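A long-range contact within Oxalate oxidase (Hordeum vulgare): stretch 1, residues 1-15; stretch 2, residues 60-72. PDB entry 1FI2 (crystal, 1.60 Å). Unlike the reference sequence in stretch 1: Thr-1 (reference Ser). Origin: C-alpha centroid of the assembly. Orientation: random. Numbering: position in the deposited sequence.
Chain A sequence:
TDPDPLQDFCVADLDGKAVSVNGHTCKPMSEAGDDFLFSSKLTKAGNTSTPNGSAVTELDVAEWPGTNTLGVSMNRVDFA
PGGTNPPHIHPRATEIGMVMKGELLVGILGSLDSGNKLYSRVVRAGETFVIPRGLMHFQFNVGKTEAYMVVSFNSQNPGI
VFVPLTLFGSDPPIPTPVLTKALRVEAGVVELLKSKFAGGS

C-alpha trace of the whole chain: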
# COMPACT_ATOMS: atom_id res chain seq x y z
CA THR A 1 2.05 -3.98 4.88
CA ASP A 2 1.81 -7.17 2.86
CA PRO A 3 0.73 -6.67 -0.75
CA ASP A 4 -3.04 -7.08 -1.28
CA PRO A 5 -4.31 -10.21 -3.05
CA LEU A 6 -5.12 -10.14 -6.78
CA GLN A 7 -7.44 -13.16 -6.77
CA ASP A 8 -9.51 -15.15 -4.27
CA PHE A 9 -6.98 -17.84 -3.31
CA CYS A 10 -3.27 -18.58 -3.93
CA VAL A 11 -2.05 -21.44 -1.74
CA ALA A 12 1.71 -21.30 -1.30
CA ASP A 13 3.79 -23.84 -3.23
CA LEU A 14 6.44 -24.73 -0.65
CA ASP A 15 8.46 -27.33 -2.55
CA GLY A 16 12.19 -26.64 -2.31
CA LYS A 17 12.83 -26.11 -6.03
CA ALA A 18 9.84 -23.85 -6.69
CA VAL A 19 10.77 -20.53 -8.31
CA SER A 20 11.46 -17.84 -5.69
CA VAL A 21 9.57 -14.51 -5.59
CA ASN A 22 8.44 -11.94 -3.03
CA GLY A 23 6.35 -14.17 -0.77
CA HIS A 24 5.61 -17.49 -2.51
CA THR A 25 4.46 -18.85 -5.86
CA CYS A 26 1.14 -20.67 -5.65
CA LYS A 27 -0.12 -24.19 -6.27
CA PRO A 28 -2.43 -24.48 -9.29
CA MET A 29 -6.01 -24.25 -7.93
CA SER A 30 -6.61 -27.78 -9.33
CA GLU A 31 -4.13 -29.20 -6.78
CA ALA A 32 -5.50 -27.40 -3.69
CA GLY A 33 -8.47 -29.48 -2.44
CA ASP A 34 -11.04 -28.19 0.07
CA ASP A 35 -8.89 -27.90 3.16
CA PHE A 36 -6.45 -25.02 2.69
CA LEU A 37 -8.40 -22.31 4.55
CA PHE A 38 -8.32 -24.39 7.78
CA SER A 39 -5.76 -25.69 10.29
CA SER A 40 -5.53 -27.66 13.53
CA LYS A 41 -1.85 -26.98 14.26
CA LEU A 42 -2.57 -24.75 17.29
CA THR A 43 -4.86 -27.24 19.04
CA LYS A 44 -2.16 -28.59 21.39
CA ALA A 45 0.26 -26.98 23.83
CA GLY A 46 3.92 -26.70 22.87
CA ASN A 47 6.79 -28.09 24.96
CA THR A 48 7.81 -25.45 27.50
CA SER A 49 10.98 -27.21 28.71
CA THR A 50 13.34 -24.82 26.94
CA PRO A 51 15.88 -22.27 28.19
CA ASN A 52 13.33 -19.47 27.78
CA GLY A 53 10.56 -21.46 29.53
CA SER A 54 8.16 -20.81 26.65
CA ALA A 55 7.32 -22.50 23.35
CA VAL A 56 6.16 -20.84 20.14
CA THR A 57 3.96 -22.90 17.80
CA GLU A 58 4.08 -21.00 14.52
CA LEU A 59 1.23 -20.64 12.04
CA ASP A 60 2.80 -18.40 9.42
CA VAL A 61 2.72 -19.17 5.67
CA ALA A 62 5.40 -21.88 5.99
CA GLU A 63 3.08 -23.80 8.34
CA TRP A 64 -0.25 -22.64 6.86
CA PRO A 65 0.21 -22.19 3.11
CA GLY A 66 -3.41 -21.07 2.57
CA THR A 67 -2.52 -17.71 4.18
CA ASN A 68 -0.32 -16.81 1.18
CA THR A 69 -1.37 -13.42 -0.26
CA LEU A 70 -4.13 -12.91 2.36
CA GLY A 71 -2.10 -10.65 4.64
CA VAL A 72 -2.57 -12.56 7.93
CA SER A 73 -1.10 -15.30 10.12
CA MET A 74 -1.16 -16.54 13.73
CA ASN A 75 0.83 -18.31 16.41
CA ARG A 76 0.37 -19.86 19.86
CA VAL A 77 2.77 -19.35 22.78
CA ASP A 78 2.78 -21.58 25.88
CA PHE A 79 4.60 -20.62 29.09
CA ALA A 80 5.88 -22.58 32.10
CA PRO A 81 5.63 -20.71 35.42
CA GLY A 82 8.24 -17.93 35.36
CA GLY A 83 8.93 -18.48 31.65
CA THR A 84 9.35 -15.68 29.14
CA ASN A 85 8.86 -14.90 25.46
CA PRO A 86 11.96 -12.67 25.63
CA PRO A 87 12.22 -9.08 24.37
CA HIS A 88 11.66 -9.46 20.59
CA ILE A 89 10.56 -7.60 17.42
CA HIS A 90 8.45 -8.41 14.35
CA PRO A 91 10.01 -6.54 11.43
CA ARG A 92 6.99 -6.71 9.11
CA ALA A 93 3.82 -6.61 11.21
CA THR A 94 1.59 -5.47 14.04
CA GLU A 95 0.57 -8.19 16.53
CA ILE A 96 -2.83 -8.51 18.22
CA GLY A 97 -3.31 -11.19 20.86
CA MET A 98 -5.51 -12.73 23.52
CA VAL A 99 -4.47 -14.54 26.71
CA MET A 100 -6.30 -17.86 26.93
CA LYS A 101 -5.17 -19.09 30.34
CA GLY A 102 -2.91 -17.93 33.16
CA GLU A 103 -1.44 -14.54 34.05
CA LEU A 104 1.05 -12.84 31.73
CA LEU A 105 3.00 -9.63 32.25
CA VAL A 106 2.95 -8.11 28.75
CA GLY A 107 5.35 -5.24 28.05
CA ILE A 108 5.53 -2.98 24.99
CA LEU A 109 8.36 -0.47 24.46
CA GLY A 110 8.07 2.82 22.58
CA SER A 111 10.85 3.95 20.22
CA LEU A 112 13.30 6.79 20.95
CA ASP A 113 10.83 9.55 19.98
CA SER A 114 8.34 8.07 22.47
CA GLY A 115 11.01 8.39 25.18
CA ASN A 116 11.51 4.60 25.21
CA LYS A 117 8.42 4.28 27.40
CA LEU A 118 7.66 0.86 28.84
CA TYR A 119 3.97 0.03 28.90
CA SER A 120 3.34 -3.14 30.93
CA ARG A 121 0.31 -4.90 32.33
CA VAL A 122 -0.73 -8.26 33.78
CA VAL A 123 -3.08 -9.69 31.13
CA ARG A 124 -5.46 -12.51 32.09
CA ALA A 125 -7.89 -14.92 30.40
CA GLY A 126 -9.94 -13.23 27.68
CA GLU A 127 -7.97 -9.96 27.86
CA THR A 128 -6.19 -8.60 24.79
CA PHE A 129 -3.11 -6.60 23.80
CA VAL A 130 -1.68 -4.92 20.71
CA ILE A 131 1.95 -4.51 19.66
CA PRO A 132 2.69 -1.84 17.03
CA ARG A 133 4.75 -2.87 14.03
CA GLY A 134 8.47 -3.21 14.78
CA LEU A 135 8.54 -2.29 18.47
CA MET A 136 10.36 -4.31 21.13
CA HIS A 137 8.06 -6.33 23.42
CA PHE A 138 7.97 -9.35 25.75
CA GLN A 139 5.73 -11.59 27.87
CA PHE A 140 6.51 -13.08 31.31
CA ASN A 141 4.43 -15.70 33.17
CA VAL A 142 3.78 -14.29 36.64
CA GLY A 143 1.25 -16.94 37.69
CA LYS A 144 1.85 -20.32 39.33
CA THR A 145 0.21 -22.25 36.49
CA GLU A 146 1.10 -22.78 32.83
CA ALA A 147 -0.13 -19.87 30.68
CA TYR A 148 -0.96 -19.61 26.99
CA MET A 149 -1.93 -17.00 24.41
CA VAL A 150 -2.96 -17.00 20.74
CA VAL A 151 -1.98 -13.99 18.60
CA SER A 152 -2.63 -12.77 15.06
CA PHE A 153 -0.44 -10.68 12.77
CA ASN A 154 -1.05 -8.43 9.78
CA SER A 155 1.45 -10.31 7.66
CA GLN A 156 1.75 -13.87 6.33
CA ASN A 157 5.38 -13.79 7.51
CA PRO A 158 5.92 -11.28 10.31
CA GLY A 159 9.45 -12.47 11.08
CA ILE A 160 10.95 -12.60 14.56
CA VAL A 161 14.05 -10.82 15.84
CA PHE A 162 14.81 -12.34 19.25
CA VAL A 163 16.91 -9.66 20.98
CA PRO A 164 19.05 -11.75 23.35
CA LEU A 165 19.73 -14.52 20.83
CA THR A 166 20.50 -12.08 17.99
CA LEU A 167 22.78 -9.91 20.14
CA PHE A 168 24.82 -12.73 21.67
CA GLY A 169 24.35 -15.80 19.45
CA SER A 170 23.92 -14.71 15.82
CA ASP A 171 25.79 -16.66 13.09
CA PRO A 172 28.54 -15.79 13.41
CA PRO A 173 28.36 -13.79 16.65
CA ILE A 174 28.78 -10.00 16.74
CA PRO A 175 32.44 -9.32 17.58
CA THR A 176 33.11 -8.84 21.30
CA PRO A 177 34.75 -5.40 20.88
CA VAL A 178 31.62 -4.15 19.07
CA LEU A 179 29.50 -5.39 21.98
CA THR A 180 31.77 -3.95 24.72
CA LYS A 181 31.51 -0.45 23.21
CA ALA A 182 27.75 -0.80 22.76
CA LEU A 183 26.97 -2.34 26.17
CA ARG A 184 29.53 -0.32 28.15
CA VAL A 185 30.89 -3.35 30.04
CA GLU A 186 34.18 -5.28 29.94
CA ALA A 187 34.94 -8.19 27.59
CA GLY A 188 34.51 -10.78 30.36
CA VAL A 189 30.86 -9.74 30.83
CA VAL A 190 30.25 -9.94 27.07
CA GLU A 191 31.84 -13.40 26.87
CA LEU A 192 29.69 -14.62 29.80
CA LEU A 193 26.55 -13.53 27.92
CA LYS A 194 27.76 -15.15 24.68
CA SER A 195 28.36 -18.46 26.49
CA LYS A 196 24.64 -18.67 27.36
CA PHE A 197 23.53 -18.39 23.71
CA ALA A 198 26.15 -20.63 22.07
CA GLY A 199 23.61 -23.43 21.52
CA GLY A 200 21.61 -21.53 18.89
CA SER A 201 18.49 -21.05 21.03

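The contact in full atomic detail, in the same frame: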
# COMPACT_ATOMS: atom_id res chain seq x y z
N THR A 1 2.67 -2.68 4.53
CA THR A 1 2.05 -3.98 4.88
C THR A 1 2.07 -4.92 3.68
O THR A 1 2.24 -4.45 2.56
CB THR A 1 0.58 -3.89 5.30
OG1 THR A 1 -0.15 -3.13 4.33
CG2 THR A 1 0.44 -3.25 6.67
N ASP A 2 1.84 -6.20 3.94
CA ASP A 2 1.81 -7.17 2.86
C ASP A 2 1.01 -6.66 1.67
O ASP A 2 -0.06 -6.08 1.83
CB ASP A 2 1.11 -8.45 3.34
CG ASP A 2 1.88 -9.33 4.29
OD1 ASP A 2 2.91 -8.91 4.86
OD2 ASP A 2 1.45 -10.50 4.42
N PRO A 3 1.47 -6.97 0.46
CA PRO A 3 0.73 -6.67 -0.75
C PRO A 3 -0.68 -7.25 -0.72
O PRO A 3 -0.88 -8.37 -0.22
CB PRO A 3 1.56 -7.34 -1.84
CG PRO A 3 2.93 -7.48 -1.29
CD PRO A 3 2.75 -7.67 0.19
N ASP A 4 -1.69 -6.54 -1.23
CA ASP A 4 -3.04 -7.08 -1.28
C ASP A 4 -3.12 -8.22 -2.29
O ASP A 4 -2.30 -8.31 -3.20
CB ASP A 4 -4.04 -5.99 -1.70
CG ASP A 4 -4.50 -5.07 -0.59
OD1 ASP A 4 -5.51 -4.36 -0.78
OD2 ASP A 4 -3.89 -5.08 0.50
N PRO A 5 -4.11 -9.10 -2.14
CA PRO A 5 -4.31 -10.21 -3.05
C PRO A 5 -4.91 -9.75 -4.38
O PRO A 5 -5.60 -8.73 -4.44
CB PRO A 5 -5.27 -11.12 -2.29
CG PRO A 5 -6.07 -10.18 -1.45
CD PRO A 5 -5.14 -9.06 -1.07
N LEU A 6 -4.63 -10.49 -5.45
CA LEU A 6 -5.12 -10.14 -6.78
C LEU A 6 -6.09 -11.18 -7.34
O LEU A 6 -6.42 -11.21 -8.52
CB LEU A 6 -3.95 -9.92 -7.73
CG LEU A 6 -3.17 -8.62 -7.56
CD1 LEU A 6 -2.10 -8.60 -8.65
CD2 LEU A 6 -4.02 -7.37 -7.73
N GLN A 7 -6.51 -12.09 -6.47
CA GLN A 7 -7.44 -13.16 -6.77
C GLN A 7 -7.96 -13.71 -5.44
O GLN A 7 -7.46 -13.31 -4.40
CB GLN A 7 -6.83 -14.28 -7.61
CG GLN A 7 -5.73 -15.08 -6.93
CD GLN A 7 -4.44 -14.29 -6.82
OE1 GLN A 7 -3.93 -13.83 -7.85
NE2 GLN A 7 -3.94 -14.11 -5.61
N ASP A 8 -8.95 -14.60 -5.50
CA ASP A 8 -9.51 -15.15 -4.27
C ASP A 8 -8.48 -15.90 -3.44
O ASP A 8 -8.42 -15.74 -2.21
CB ASP A 8 -10.70 -16.06 -4.57
CG ASP A 8 -11.91 -15.40 -5.18
OD1 ASP A 8 -12.80 -16.15 -5.65
OD2 ASP A 8 -12.03 -14.15 -5.22
N PHE A 9 -7.86 -16.93 -4.03
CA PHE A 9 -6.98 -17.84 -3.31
C PHE A 9 -5.66 -18.07 -4.04
O PHE A 9 -5.61 -18.00 -5.27
CB PHE A 9 -7.66 -19.20 -3.10
CG PHE A 9 -9.12 -19.21 -2.75
CD1 PHE A 9 -10.07 -19.58 -3.69
CD2 PHE A 9 -9.56 -18.81 -1.50
CE1 PHE A 9 -11.42 -19.58 -3.38
CE2 PHE A 9 -10.91 -18.80 -1.18
CZ PHE A 9 -11.83 -19.19 -2.12
N CYS A 10 -4.58 -18.33 -3.31
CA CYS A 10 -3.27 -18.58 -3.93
C CYS A 10 -2.42 -19.35 -2.93
O CYS A 10 -1.56 -18.78 -2.25
CB CYS A 10 -2.64 -17.24 -4.29
SG CYS A 10 -1.63 -17.15 -5.78
N VAL A 11 -2.75 -20.63 -2.74
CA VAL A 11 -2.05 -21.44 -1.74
C VAL A 11 -0.57 -21.54 -2.08
O VAL A 11 -0.22 -21.89 -3.20
CB VAL A 11 -2.67 -22.84 -1.61
CG1 VAL A 11 -2.09 -23.61 -0.42
CG2 VAL A 11 -4.19 -22.74 -1.46
N ALA A 12 0.28 -21.28 -1.09
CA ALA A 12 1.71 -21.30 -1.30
C ALA A 12 2.26 -22.65 -1.74
O ALA A 12 1.92 -23.70 -1.17
CB ALA A 12 2.43 -20.89 -0.01
N ASP A 13 3.11 -22.63 -2.76
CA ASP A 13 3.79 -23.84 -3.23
C ASP A 13 5.12 -23.83 -2.47
O ASP A 13 5.96 -22.99 -2.76
CB ASP A 13 3.99 -23.84 -4.74
CG ASP A 13 4.80 -25.00 -5.27
OD1 ASP A 13 5.01 -25.05 -6.50
OD2 ASP A 13 5.25 -25.86 -4.49
N LEU A 14 5.25 -24.72 -1.49
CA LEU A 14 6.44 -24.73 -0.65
C LEU A 14 7.50 -25.74 -1.04
O LEU A 14 8.45 -25.92 -0.26
CB LEU A 14 6.02 -24.97 0.81
CG LEU A 14 5.13 -23.90 1.45
CD1 LEU A 14 4.68 -24.34 2.83
CD2 LEU A 14 5.85 -22.56 1.53
N ASP A 15 7.40 -26.34 -2.23
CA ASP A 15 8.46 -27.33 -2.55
C ASP A 15 9.77 -26.57 -2.73
O ASP A 15 9.85 -25.42 -3.16
CB ASP A 15 8.01 -28.27 -3.63
CG ASP A 15 8.88 -29.52 -3.74
OD1 ASP A 15 9.90 -29.40 -4.46
OD2 ASP A 15 8.63 -30.59 -3.18
N ASP A 60 2.54 -19.36 10.50
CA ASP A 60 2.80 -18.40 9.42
C ASP A 60 2.63 -19.16 8.11
O ASP A 60 2.29 -20.35 8.12
CB ASP A 60 4.17 -17.77 9.56
CG ASP A 60 5.36 -18.70 9.63
OD1 ASP A 60 6.50 -18.18 9.62
OD2 ASP A 60 5.18 -19.93 9.71
N VAL A 61 2.92 -18.54 6.97
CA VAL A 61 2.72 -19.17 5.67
C VAL A 61 3.51 -20.44 5.45
O VAL A 61 3.01 -21.34 4.76
CB VAL A 61 2.97 -18.15 4.54
CG1 VAL A 61 4.45 -17.81 4.41
CG2 VAL A 61 2.40 -18.64 3.22
N ALA A 62 4.65 -20.63 6.09
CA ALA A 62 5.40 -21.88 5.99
C ALA A 62 4.66 -23.04 6.64
O ALA A 62 4.83 -24.19 6.22
CB ALA A 62 6.78 -21.70 6.62
N GLU A 63 3.85 -22.77 7.65
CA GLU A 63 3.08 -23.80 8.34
C GLU A 63 1.62 -23.85 7.91
O GLU A 63 0.94 -24.86 8.08
CB GLU A 63 3.18 -23.58 9.86
CG GLU A 63 4.57 -23.84 10.41
CD GLU A 63 4.94 -25.32 10.32
OE1 GLU A 63 4.08 -26.16 10.67
OE2 GLU A 63 6.06 -25.64 9.90
N TRP A 64 1.13 -22.76 7.34
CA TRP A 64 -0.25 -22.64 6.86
C TRP A 64 -0.22 -21.96 5.50
O TRP A 64 -0.41 -20.75 5.38
CB TRP A 64 -1.11 -21.84 7.83
CG TRP A 64 -2.59 -21.92 7.68
CD1 TRP A 64 -3.31 -22.70 6.82
CD2 TRP A 64 -3.57 -21.23 8.48
NE1 TRP A 64 -4.66 -22.51 7.00
CE2 TRP A 64 -4.84 -21.63 8.03
CE3 TRP A 64 -3.48 -20.31 9.53
CZ2 TRP A 64 -6.02 -21.13 8.59
CZ3 TRP A 64 -4.65 -19.83 10.09
CH2 TRP A 64 -5.90 -20.24 9.61
N PRO A 65 0.05 -22.73 4.45
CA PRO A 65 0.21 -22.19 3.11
C PRO A 65 -0.99 -21.48 2.54
O PRO A 65 -0.82 -20.60 1.69
CB PRO A 65 0.65 -23.36 2.24
CG PRO A 65 0.45 -24.58 3.05
CD PRO A 65 0.33 -24.18 4.49
N GLY A 66 -2.20 -21.75 3.01
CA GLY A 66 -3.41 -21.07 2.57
C GLY A 66 -3.47 -19.60 2.94
O GLY A 66 -4.28 -18.86 2.38
N THR A 67 -2.60 -19.12 3.83
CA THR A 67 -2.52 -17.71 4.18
C THR A 67 -1.80 -16.89 3.11
O THR A 67 -1.91 -15.65 3.12
CB THR A 67 -1.79 -17.46 5.52
OG1 THR A 67 -0.43 -17.93 5.44
CG2 THR A 67 -2.49 -18.18 6.66
N ASN A 68 -1.05 -17.53 2.22
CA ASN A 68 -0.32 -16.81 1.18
C ASN A 68 -1.21 -15.81 0.47
O ASN A 68 -2.32 -16.11 0.03
CB ASN A 68 0.26 -17.81 0.18
CG ASN A 68 1.30 -17.24 -0.76
OD1 ASN A 68 2.18 -16.48 -0.36
ND2 ASN A 68 1.21 -17.61 -2.03
N THR A 69 -0.75 -14.57 0.34
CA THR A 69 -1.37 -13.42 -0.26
C THR A 69 -2.51 -12.79 0.53
O THR A 69 -2.96 -11.70 0.16
CB THR A 69 -1.91 -13.60 -1.70
OG1 THR A 69 -3.13 -14.36 -1.67
CG2 THR A 69 -0.92 -14.24 -2.65
N LEU A 70 -2.97 -13.39 1.62
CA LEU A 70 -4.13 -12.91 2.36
C LEU A 70 -3.83 -11.89 3.44
O LEU A 70 -4.75 -11.31 4.02
CB LEU A 70 -4.91 -14.11 2.93
CG LEU A 70 -5.39 -15.15 1.92
CD1 LEU A 70 -6.23 -16.20 2.63
CD2 LEU A 70 -6.17 -14.51 0.78
N GLY A 71 -2.56 -11.64 3.71
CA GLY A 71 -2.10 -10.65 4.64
C GLY A 71 -2.25 -10.98 6.10
O GLY A 71 -2.29 -10.03 6.88
N VAL A 72 -2.38 -12.21 6.54
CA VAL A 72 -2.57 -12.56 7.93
C VAL A 72 -1.88 -13.88 8.28
O VAL A 72 -1.49 -14.66 7.42
CB VAL A 72 -4.05 -12.73 8.34
CG1 VAL A 72 -4.84 -11.43 8.41
CG2 VAL A 72 -4.74 -13.71 7.39
O HOH W 1 -0.01 -11.80 2.61
O HOH W 2 -2.91 -9.13 1.80
O HOH W 3 -5.31 -14.97 -3.19
O HOH W 4 -4.26 -18.28 -0.39

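Ala-12 and Pro-65 form the apolar centre of the contact. Ala-12 CB lies 3.8 Å from Pro-65 CB. Ala-12 CB also lies 3.9 Å from Val-61 CG2 and 3.8 Å from Asn-68 CB, so the small methyl group sits against three residues of the second stretch. Val-11 CG1 approaches Pro-65 CB at 3.8 Å. Leu-14 extends the patch outward, with its CD1 4.2 Å from Pro-65 CB and 3.4 Å from Ala-62 O.

Two direct hydrogen bonds join the stretches beside this packing. Ala-12 N donates to Pro-65 O over 3.1 Å, and the N-H points almost straight at the acceptor. The same carbonyl accepts from Asn-68 N, also at 3.1 Å, within its own stretch. Asn-68 ND2 donates to Cys-10 O at 3.0 Å. Cys-10 and Ala-12, on either side of Val-11 in the sequence, are thus held by Pro-65 of the 3-10 segment and by Asn-68, the residue after it.

Farther along, Thr-69 CG2 lies 3.8 Å from Cys-10 CB, and Thr-69 O lies 3.4 Å from Pro-5 CB. Thr-69 has positive phi within a type II turn.

Water completes the polar edge. Water 4 joins Cys-10 N to the carbonyls of Gly-66 and Asn-68. Water 3 links Gln-7 to the Thr-69 hydroxyl, water 2 bridges the carbonyls of Pro-3 and Thr-69, and water 1 connects the Asp-2 carboxylate to Gly-71 N.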